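Local coordinates for protein 3-dehydroquinate dehydratase (Geobacillus kaustophilus, PDB 2YR1) that probably catalyses the cis-dehydration of 3-dehydroquinate to 3-dehydroshikimate through a Schiff-base intermediate, the third step of the chorismate pathway, at residues K6-R11 / A200-T205; R146-G151 / K155-A160; E183-L188 / G212-L217. All coordinates share one frame; numbering follows the deposited sequence.

Contact 1. Residues K6-R11 / A200-T205; sequences KAIKVR and AIPLIT
A water gripped by Lys6 N, Ala200 O and Lys6 O joins the two segments. It accepts a hydrogen bond from Lys6 N at 2.6 Å and gives one to Ala200 O at 2.7 Å; its other donated bond, to Lys6 O at 3.0 Å, is weak. Three backbone atoms from two distant parts of the sequence thus meet on one solvent molecule, at the foot of a TIM barrel of the type I dehydroquinase family. Ala200 and Ile201 lead into the barrel strand 203-207, whereas strand 8-10 belongs to a small antiparallel hairpin with strand 13-15, to which Ile8 is tied by backbone bonding to Ile15.

Lys6 CB makes a loose contact with the carbonyl oxygen Ala200 O, 4.1 Å away, while the chain, straight as far as CE and bent at the last torsion, leads the ammonium group away. The apolar part is Ile8 on Pro202. The buried proline, backbone-bonded to Ala173 of the neighbouring barrel strand, points its ring toward Lys6-Arg11, and Ser4, from the preceding loop, also touches it. Ile8 turns its CB to the proline, and CG1, the inner carbon of its longer branch, lies 4.3 Å from Pro202 CG.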
loop_
_atom_site.group_PDB
_atom_site.type_symbol
_atom_site.label_atom_id
_atom_site.label_comp_id
_atom_site.label_asym_id
_atom_site.label_seq_id
_atom_site.Cartn_x
_atom_site.Cartn_y
_atom_site.Cartn_z
ATOM N N LYS A 6 7.986 -21.284 -0.496
ATOM C CA LYS A 6 7.604 -22.518 -1.186
ATOM C C LYS A 6 6.097 -22.589 -1.458
ATOM O O LYS A 6 5.305 -23.002 -0.603
ATOM C CB LYS A 6 8.044 -23.737 -0.390
ATOM C CG LYS A 6 7.847 -25.032 -1.167
ATOM C CD LYS A 6 8.589 -26.179 -0.501
ATOM C CE LYS A 6 8.352 -27.492 -1.247
ATOM N NZ LYS A 6 7.541 -28.444 -0.440
ATOM N N ALA A 7 5.701 -22.180 -2.657
ATOM C CA ALA A 7 4.297 -22.177 -3.029
ATOM C C ALA A 7 3.682 -23.548 -2.828
ATOM O O ALA A 7 4.372 -24.562 -2.842
ATOM C CB ALA A 7 4.131 -21.736 -4.469
ATOM N N ILE A 8 2.370 -23.559 -2.627
ATOM C CA ILE A 8 1.627 -24.784 -2.409
ATOM C C ILE A 8 0.518 -24.868 -3.447
ATOM O O ILE A 8 -0.147 -23.881 -3.763
ATOM C CB ILE A 8 1.012 -24.798 -0.983
ATOM C CG1 ILE A 8 2.102 -25.087 0.056
ATOM C CG2 ILE A 8 -0.125 -25.788 -0.911
ATOM C CD1 ILE A 8 2.690 -26.450 -0.025
ATOM N N LYS A 9 0.322 -26.058 -3.989
ATOM C CA LYS A 9 -0.699 -26.266 -4.994
ATOM C C LYS A 9 -1.965 -26.818 -4.340
ATOM O O LYS A 9 -1.935 -27.866 -3.709
ATOM C CB LYS A 9 -0.178 -27.259 -6.035
ATOM C CG LYS A 9 -1.110 -27.468 -7.200
ATOM C CD LYS A 9 -1.112 -26.281 -8.123
ATOM C CE LYS A 9 -1.867 -26.631 -9.368
ATOM N NZ LYS A 9 -1.360 -27.929 -9.910
ATOM N N VAL A 10 -3.073 -26.096 -4.470
ATOM C CA VAL A 10 -4.333 -26.543 -3.896
ATOM C C VAL A 10 -5.323 -26.575 -5.050
ATOM O O VAL A 10 -5.645 -25.537 -5.624
ATOM C CB VAL A 10 -4.811 -25.583 -2.762
ATOM C CG1 VAL A 10 -6.135 -26.068 -2.163
ATOM C CG2 VAL A 10 -3.756 -25.511 -1.658
ATOM N N ARG A 11 -5.749 -27.785 -5.420
ATOM C CA ARG A 11 -6.703 -28.016 -6.508
ATOM C C ARG A 11 -6.591 -27.095 -7.710
ATOM O O ARG A 11 -7.559 -26.383 -7.993
ATOM C CB ARG A 11 -8.157 -27.854 -6.044
ATOM C CG ARG A 11 -8.633 -28.613 -4.847
ATOM C CD ARG A 11 -10.080 -28.192 -4.616
ATOM N NE ARG A 11 -10.972 -28.700 -5.653
ATOM C CZ ARG A 11 -11.450 -29.943 -5.669
ATOM N NH1 ARG A 11 -11.125 -30.781 -4.702
ATOM N NH2 ARG A 11 -12.233 -30.352 -6.659
ATOM N N ALA A 200 8.860 -21.355 6.619
ATOM C CA ALA A 200 8.987 -22.044 5.342
ATOM C C ALA A 200 7.632 -22.175 4.655
ATOM O O ALA A 200 7.567 -22.541 3.478
ATOM C CB ALA A 200 9.615 -23.440 5.553
ATOM N N ILE A 201 6.553 -21.857 5.373
ATOM C CA ILE A 201 5.195 -21.989 4.827
ATOM C C ILE A 201 4.560 -20.624 4.489
ATOM O O ILE A 201 5.045 -19.587 4.936
ATOM C CB ILE A 201 4.274 -22.705 5.837
ATOM C CG1 ILE A 201 4.145 -21.850 7.100
ATOM C CG2 ILE A 201 4.839 -24.087 6.190
ATOM C CD1 ILE A 201 3.127 -22.382 8.140
ATOM N N PRO A 202 3.489 -20.622 3.677
ATOM C CA PRO A 202 2.794 -19.381 3.291
ATOM C C PRO A 202 2.190 -18.688 4.512
ATOM O O PRO A 202 1.885 -19.332 5.515
ATOM C CB PRO A 202 1.710 -19.871 2.319
ATOM C CG PRO A 202 2.392 -21.073 1.662
ATOM C CD PRO A 202 3.012 -21.765 2.860
ATOM N N LEU A 203 1.998 -17.380 4.399
ATOM C CA LEU A 203 1.451 -16.548 5.461
ATOM C C LEU A 203 0.222 -15.783 4.958
ATOM O O LEU A 203 0.152 -15.402 3.785
ATOM C CB LEU A 203 2.506 -15.518 5.868
ATOM C CG LEU A 203 3.465 -15.675 7.042
ATOM C CD1 LEU A 203 3.737 -17.126 7.350
ATOM C CD2 LEU A 203 4.729 -14.901 6.722
ATOM N N ILE A 204 -0.744 -15.568 5.843
ATOM C CA ILE A 204 -1.935 -14.778 5.503
ATOM C C ILE A 204 -2.061 -13.777 6.612
ATOM O O ILE A 204 -2.271 -14.153 7.767
ATOM C CB ILE A 204 -3.234 -15.587 5.490
ATOM C CG1 ILE A 204 -3.143 -16.730 4.485
ATOM C CG2 ILE A 204 -4.429 -14.671 5.133
ATOM C CD1 ILE A 204 -4.349 -17.669 4.566
ATOM N N THR A 205 -1.928 -12.497 6.281
ATOM C CA THR A 205 -2.048 -11.473 7.302
ATOM C C THR A 205 -2.929 -10.342 6.803
ATOM O O THR A 205 -3.088 -10.139 5.588
ATOM C CB THR A 205 -0.676 -10.846 7.690
ATOM O OG1 THR A 205 -0.164 -10.103 6.585
ATOM C CG2 THR A 205 0.341 -11.913 8.126
HETATM O O HOH W 1 6.321 -21.098 1.511
#

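Contact 2. Residues R146-G151 / K155-A160; sequences RHYFDG and KETLLA
Tyr148 and Leu158 join the C-terminal part of a barrel strand to the helix that follows it, within the beta-alpha-beta unit made by strand 141-148, helix 155-167 and strand 172-177 of the TIM barrel. The short connection between strand and helix brings the two segments together through side chains.

The apolar part rests on one branch of the leucine. Leu158 CD2 lies 3.8 Å from Tyr148 CE2 and 4.0 Å from Tyr148 CD2, so a single methyl meets the CD2-CE2 bond obliquely. The two side chains run past each other in opposite directions, the tyrosine outward from the strand and the leucine inward from the helix. With chi1 at -67°, the tyrosine ring is set beside its own backbone N and extends toward the helix. Pro153, in the connection, and Val177, on the next strand, each touch both residues and complete the apolar cluster; Ala191 of helix 182-198 also touches Leu158.

The polar part gathers at the phenol and looks beyond the two segments. Tyr148 OH is hydrogen-bonded to OD2 of Asp161, one turn beyond Leu158 on the same helix. OD1 of that outside carboxylate makes a long, weak ion pair with Arg146 NE, and the phenol oxygen sits 3.1 Å above the plane of the Arg146 guanidinium, over its centre. A nearby cation would probably make the hydroxyl a somewhat stronger donor. Between Arg146 and Tyr148, His147, the predicted proton donor/acceptor, turns to the other side of the strand, and its NE2 is hydrogen-bonded to Ser145 OG.

Thr157 supplies the remaining contact by its methyl: CG2 lies 4.1 Å from Tyr148 OH.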
loop_
_atom_site.group_PDB
_atom_site.type_symbol
_atom_site.label_atom_id
_atom_site.label_comp_id
_atom_site.label_asym_id
_atom_site.label_seq_id
_atom_site.Cartn_x
_atom_site.Cartn_y
_atom_site.Cartn_z
ATOM N N ARG A 146 -4.953 -16.768 14.128
ATOM C CA ARG A 146 -5.079 -15.963 15.324
ATOM C C ARG A 146 -5.689 -14.656 14.850
ATOM O O ARG A 146 -5.215 -14.084 13.867
ATOM C CB ARG A 146 -3.707 -15.660 15.911
ATOM C CG ARG A 146 -3.751 -15.105 17.320
ATOM C CD ARG A 146 -4.095 -16.217 18.318
ATOM N NE ARG A 146 -3.433 -16.028 19.610
ATOM C CZ ARG A 146 -3.799 -15.124 20.511
ATOM N NH1 ARG A 146 -4.831 -14.330 20.263
ATOM N NH2 ARG A 146 -3.122 -15.004 21.649
ATOM N N HIS A 147 -6.725 -14.192 15.545
ATOM C CA HIS A 147 -7.380 -12.939 15.204
ATOM C C HIS A 147 -7.440 -12.007 16.430
ATOM O O HIS A 147 -7.893 -12.404 17.511
ATOM C CB HIS A 147 -8.791 -13.218 14.671
ATOM C CG HIS A 147 -8.836 -14.275 13.603
ATOM N ND1 HIS A 147 -8.941 -13.982 12.260
ATOM C CD2 HIS A 147 -8.754 -15.625 13.682
ATOM C CE1 HIS A 147 -8.919 -15.101 11.560
ATOM N NE2 HIS A 147 -8.805 -16.113 12.398
ATOM N N TYR A 148 -6.970 -10.774 16.258
ATOM C CA TYR A 148 -6.987 -9.773 17.327
ATOM C C TYR A 148 -7.985 -8.677 16.954
ATOM O O TYR A 148 -7.656 -7.785 16.191
ATOM C CB TYR A 148 -5.600 -9.156 17.485
ATOM C CG TYR A 148 -4.583 -10.141 17.996
ATOM C CD1 TYR A 148 -4.612 -10.567 19.322
ATOM C CD2 TYR A 148 -3.623 -10.688 17.145
ATOM C CE1 TYR A 148 -3.708 -11.518 19.791
ATOM C CE2 TYR A 148 -2.712 -11.643 17.605
ATOM C CZ TYR A 148 -2.764 -12.048 18.928
ATOM O OH TYR A 148 -1.875 -12.977 19.386
ATOM N N PHE A 149 -9.199 -8.743 17.494
ATOM C CA PHE A 149 -10.228 -7.754 17.158
ATOM C C PHE A 149 -10.222 -6.480 17.988
ATOM O O PHE A 149 -10.831 -5.484 17.591
ATOM C CB PHE A 149 -11.616 -8.392 17.234
ATOM C CG PHE A 149 -12.072 -9.021 15.941
ATOM C CD1 PHE A 149 -12.960 -8.352 15.103
ATOM C CD2 PHE A 149 -11.585 -10.266 15.548
ATOM C CE1 PHE A 149 -13.358 -8.909 13.889
ATOM C CE2 PHE A 149 -11.975 -10.837 14.331
ATOM C CZ PHE A 149 -12.861 -10.159 13.500
ATOM N N ASP A 150 -9.523 -6.488 19.120
ATOM C CA ASP A 150 -9.515 -5.319 19.981
ATOM C C ASP A 150 -8.312 -4.392 19.842
ATOM O O ASP A 150 -8.240 -3.355 20.504
ATOM C CB ASP A 150 -9.664 -5.758 21.450
ATOM C CG ASP A 150 -10.945 -6.535 21.694
ATOM O OD1 ASP A 150 -11.972 -6.176 21.091
ATOM O OD2 ASP A 150 -10.940 -7.501 22.486
ATOM N N GLY A 151 -7.367 -4.757 18.984
ATOM C CA GLY A 151 -6.201 -3.921 18.815
ATOM C C GLY A 151 -5.139 -4.635 18.023
ATOM O O GLY A 151 -5.392 -5.687 17.451
ATOM N N LYS A 155 4.820 -6.193 17.316
ATOM C CA LYS A 155 5.404 -6.989 16.245
ATOM C C LYS A 155 5.947 -8.324 16.770
ATOM O O LYS A 155 5.782 -9.352 16.133
ATOM C CB LYS A 155 6.535 -6.214 15.571
ATOM C CG LYS A 155 7.346 -7.050 14.611
ATOM C CD LYS A 155 8.746 -6.487 14.412
ATOM C CE LYS A 155 9.645 -6.709 15.639
ATOM N NZ LYS A 155 9.762 -8.134 16.088
ATOM N N GLU A 156 6.591 -8.312 17.932
ATOM C CA GLU A 156 7.128 -9.557 18.509
ATOM C C GLU A 156 6.050 -10.623 18.742
ATOM O O GLU A 156 6.271 -11.812 18.535
ATOM C CB GLU A 156 7.819 -9.263 19.848
ATOM C CG GLU A 156 8.949 -10.232 20.166
ATOM C CD GLU A 156 8.561 -11.400 21.085
ATOM O OE1 GLU A 156 7.533 -12.077 20.813
ATOM O OE2 GLU A 156 9.310 -11.651 22.077
ATOM N N THR A 157 4.890 -10.190 19.209
ATOM C CA THR A 157 3.783 -11.103 19.491
ATOM C C THR A 157 3.264 -11.717 18.196
ATOM O O THR A 157 3.001 -12.916 18.130
ATOM C CB THR A 157 2.658 -10.347 20.206
ATOM O OG1 THR A 157 3.223 -9.636 21.310
ATOM C CG2 THR A 157 1.603 -11.294 20.738
ATOM N N LEU A 158 3.136 -10.890 17.160
ATOM C CA LEU A 158 2.646 -11.361 15.864
ATOM C C LEU A 158 3.643 -12.345 15.263
ATOM O O LEU A 158 3.261 -13.380 14.699
ATOM C CB LEU A 158 2.425 -10.160 14.927
ATOM C CG LEU A 158 1.374 -9.174 15.454
ATOM C CD1 LEU A 158 1.167 -8.033 14.467
ATOM C CD2 LEU A 158 0.060 -9.919 15.718
ATOM N N LEU A 159 4.924 -12.019 15.375
ATOM C CA LEU A 159 5.956 -12.904 14.848
ATOM C C LEU A 159 5.929 -14.250 15.605
ATOM O O LEU A 159 5.990 -15.309 14.988
ATOM C CB LEU A 159 7.326 -12.231 14.954
ATOM C CG LEU A 159 8.513 -13.079 14.477
ATOM C CD1 LEU A 159 8.238 -13.646 13.083
ATOM C CD2 LEU A 159 9.776 -12.211 14.478
ATOM N N ALA A 160 5.810 -14.199 16.931
ATOM C CA ALA A 160 5.750 -15.407 17.748
ATOM C C ALA A 160 4.534 -16.269 17.388
ATOM O O ALA A 160 4.648 -17.494 17.276
ATOM C CB ALA A 160 5.717 -15.037 19.234
#

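Contact 3. Residues E183-L188 / G212-L217; sequences EDVLVL and GAITRL
Val185 and Leu188, one turn apart on helix 182-198, pack against the start of helix 213-218 in a buried contact between neighbouring helices on the outside of the barrel.

The apolar pairing is made by methyl groups. Val185 CG1 meets Ile214 CG2 at 3.6 Å, the two side chains crossing at about a right angle. In Ile214 the longer branch runs anti to the backbone N (chi1 -173°), which leaves CG2 to face the valine while the end of the chain leads away. The other valine methyl, CG2, approaches the backbone at Gly212 N, 4.4 Å off; here the CA atoms of Val185 and Gly212 come within 6.1 Å.

The mixed pairing sets Leu188 against Thr215 in close van der Waals contact, CD2 lying 3.3 Å from Thr215 OG1 in the model, although the placing of the Thr215 branches is less certain. Ala207 of strand 203-207 touches both residues from the barrel wall, and Ala218 of the second subunit packs on Ile214, so the contact is buried between barrel and dimer partner.

Next along the helix, Arg216 NH2 is hydrogen-bonded to Pro237 O, and the residue is predicted to bind 3-dehydroquinate. Between the two segments the contact is van der Waals packing, so what they contribute to their mutual placement is the fit of branched side chains.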
loop_
_atom_site.group_PDB
_atom_site.type_symbol
_atom_site.label_atom_id
_atom_site.label_comp_id
_atom_site.label_asym_id
_atom_site.label_seq_id
_atom_site.Cartn_x
_atom_site.Cartn_y
_atom_site.Cartn_z
ATOM N N GLU A 183 0.275 3.670 12.380
ATOM C CA GLU A 183 1.436 2.973 12.892
ATOM C C GLU A 183 1.139 1.485 13.084
ATOM O O GLU A 183 1.999 0.649 12.815
ATOM C CB GLU A 183 1.922 3.595 14.208
ATOM C CG GLU A 183 3.199 2.943 14.716
ATOM C CD GLU A 183 4.231 2.748 13.602
ATOM O OE1 GLU A 183 4.799 1.626 13.474
ATOM O OE2 GLU A 183 4.465 3.721 12.850
ATOM N N ASP A 184 -0.069 1.159 13.537
ATOM C CA ASP A 184 -0.465 -0.238 13.734
ATOM C C ASP A 184 -0.465 -0.997 12.422
ATOM O O ASP A 184 -0.120 -2.177 12.387
ATOM C CB ASP A 184 -1.864 -0.352 14.330
ATOM C CG ASP A 184 -1.889 -0.099 15.818
ATOM O OD1 ASP A 184 -0.833 -0.253 16.491
ATOM O OD2 ASP A 184 -2.987 0.242 16.299
ATOM N N VAL A 185 -0.878 -0.322 11.354
ATOM C CA VAL A 185 -0.908 -0.952 10.040
ATOM C C VAL A 185 0.508 -1.333 9.614
ATOM O O VAL A 185 0.732 -2.425 9.112
ATOM C CB VAL A 185 -1.555 -0.013 8.985
ATOM C CG1 VAL A 185 -1.523 -0.650 7.629
ATOM C CG2 VAL A 185 -3.007 0.283 9.384
ATOM N N LEU A 186 1.470 -0.447 9.850
ATOM C CA LEU A 186 2.860 -0.722 9.494
ATOM C C LEU A 186 3.408 -1.858 10.395
ATOM O O LEU A 186 4.186 -2.671 9.941
ATOM C CB LEU A 186 3.690 0.564 9.633
ATOM C CG LEU A 186 3.308 1.695 8.650
ATOM C CD1 LEU A 186 4.242 2.876 8.846
ATOM C CD2 LEU A 186 3.395 1.198 7.196
ATOM N N VAL A 187 3.005 -1.903 11.669
ATOM C CA VAL A 187 3.431 -2.998 12.554
ATOM C C VAL A 187 3.005 -4.358 11.925
ATOM O O VAL A 187 3.795 -5.319 11.846
ATOM C CB VAL A 187 2.779 -2.858 13.949
ATOM C CG1 VAL A 187 2.900 -4.138 14.728
ATOM C CG2 VAL A 187 3.434 -1.716 14.690
ATOM N N LEU A 188 1.759 -4.436 11.469
ATOM C CA LEU A 188 1.279 -5.667 10.845
ATOM C C LEU A 188 2.090 -6.043 9.598
ATOM O O LEU A 188 2.365 -7.226 9.358
ATOM C CB LEU A 188 -0.189 -5.561 10.443
ATOM C CG LEU A 188 -0.498 -6.862 9.683
ATOM C CD1 LEU A 188 -0.863 -7.937 10.681
ATOM C CD2 LEU A 188 -1.551 -6.676 8.647
ATOM N N GLY A 212 -6.985 -0.611 7.742
ATOM C CA GLY A 212 -6.256 -1.737 7.190
ATOM C C GLY A 212 -6.486 -2.081 5.728
ATOM O O GLY A 212 -5.939 -3.069 5.230
ATOM N N ALA A 213 -7.272 -1.276 5.023
ATOM C CA ALA A 213 -7.541 -1.571 3.626
ATOM C C ALA A 213 -6.260 -1.788 2.826
ATOM O O ALA A 213 -6.166 -2.737 2.042
ATOM C CB ALA A 213 -8.360 -0.447 2.991
ATOM N N ILE A 214 -5.272 -0.922 3.030
ATOM C CA ILE A 214 -4.024 -1.034 2.277
ATOM C C ILE A 214 -3.408 -2.413 2.381
ATOM O O ILE A 214 -2.785 -2.899 1.425
ATOM C CB ILE A 214 -2.953 0.022 2.718
ATOM C CG1 ILE A 214 -1.738 -0.043 1.782
ATOM C CG2 ILE A 214 -2.477 -0.255 4.156
ATOM C CD1 ILE A 214 -2.044 0.285 0.302
ATOM N N THR A 215 -3.587 -3.046 3.537
ATOM C CA THR A 215 -3.012 -4.362 3.753
ATOM C C THR A 215 -3.652 -5.468 2.920
ATOM O O THR A 215 -3.001 -6.474 2.605
ATOM C CB THR A 215 -3.040 -4.720 5.242
ATOM O OG1 THR A 215 -1.977 -5.625 5.513
ATOM C CG2 THR A 215 -4.346 -5.367 5.633
ATOM N N ARG A 216 -4.911 -5.282 2.543
ATOM C CA ARG A 216 -5.614 -6.263 1.729
ATOM C C ARG A 216 -5.221 -6.118 0.258
ATOM O O ARG A 216 -5.363 -7.049 -0.534
ATOM C CB ARG A 216 -7.144 -6.078 1.880
ATOM C CG ARG A 216 -7.639 -6.185 3.311
ATOM C CD ARG A 216 -9.172 -6.115 3.384
ATOM N NE ARG A 216 -9.703 -6.300 4.731
ATOM C CZ ARG A 216 -9.773 -7.469 5.365
ATOM N NH1 ARG A 216 -9.340 -8.577 4.784
ATOM N NH2 ARG A 216 -10.299 -7.539 6.583
ATOM N N LEU A 217 -4.708 -4.952 -0.109
ATOM C CA LEU A 217 -4.336 -4.705 -1.494
ATOM C C LEU A 217 -2.834 -4.811 -1.742
ATOM O O LEU A 217 -2.414 -5.040 -2.873
ATOM C CB LEU A 217 -4.808 -3.306 -1.918
ATOM C CG LEU A 217 -6.295 -2.934 -1.800
ATOM C CD1 LEU A 217 -6.471 -1.450 -2.024
ATOM C CD2 LEU A 217 -7.124 -3.728 -2.809
#

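Contact 1 lies at the N-terminal end of strand 203-207, contact 2 joins a strand to the following helix, and contact 3 lies between outer helices. Contact 1 is about 20 Å, centre to centre, from each of the others; contacts 2 and 3 are about 13 Å apart. Leu188 is one of the residues through which contact 3 touches both: its CD1 lies 4.2 Å from Thr205 CB and 4.3 Å from Leu158 CD1. Closer still, Val187 CG1 is 3.8 Å from Lys155 N. Contact 2 holds His147 and contact 3 Arg216, both predicted site residues. The side chain of Lys174, the predicted Schiff-base residue, is about 9 Å from those of Pro202 and Leu188 and about 10 Å from that of Tyr148.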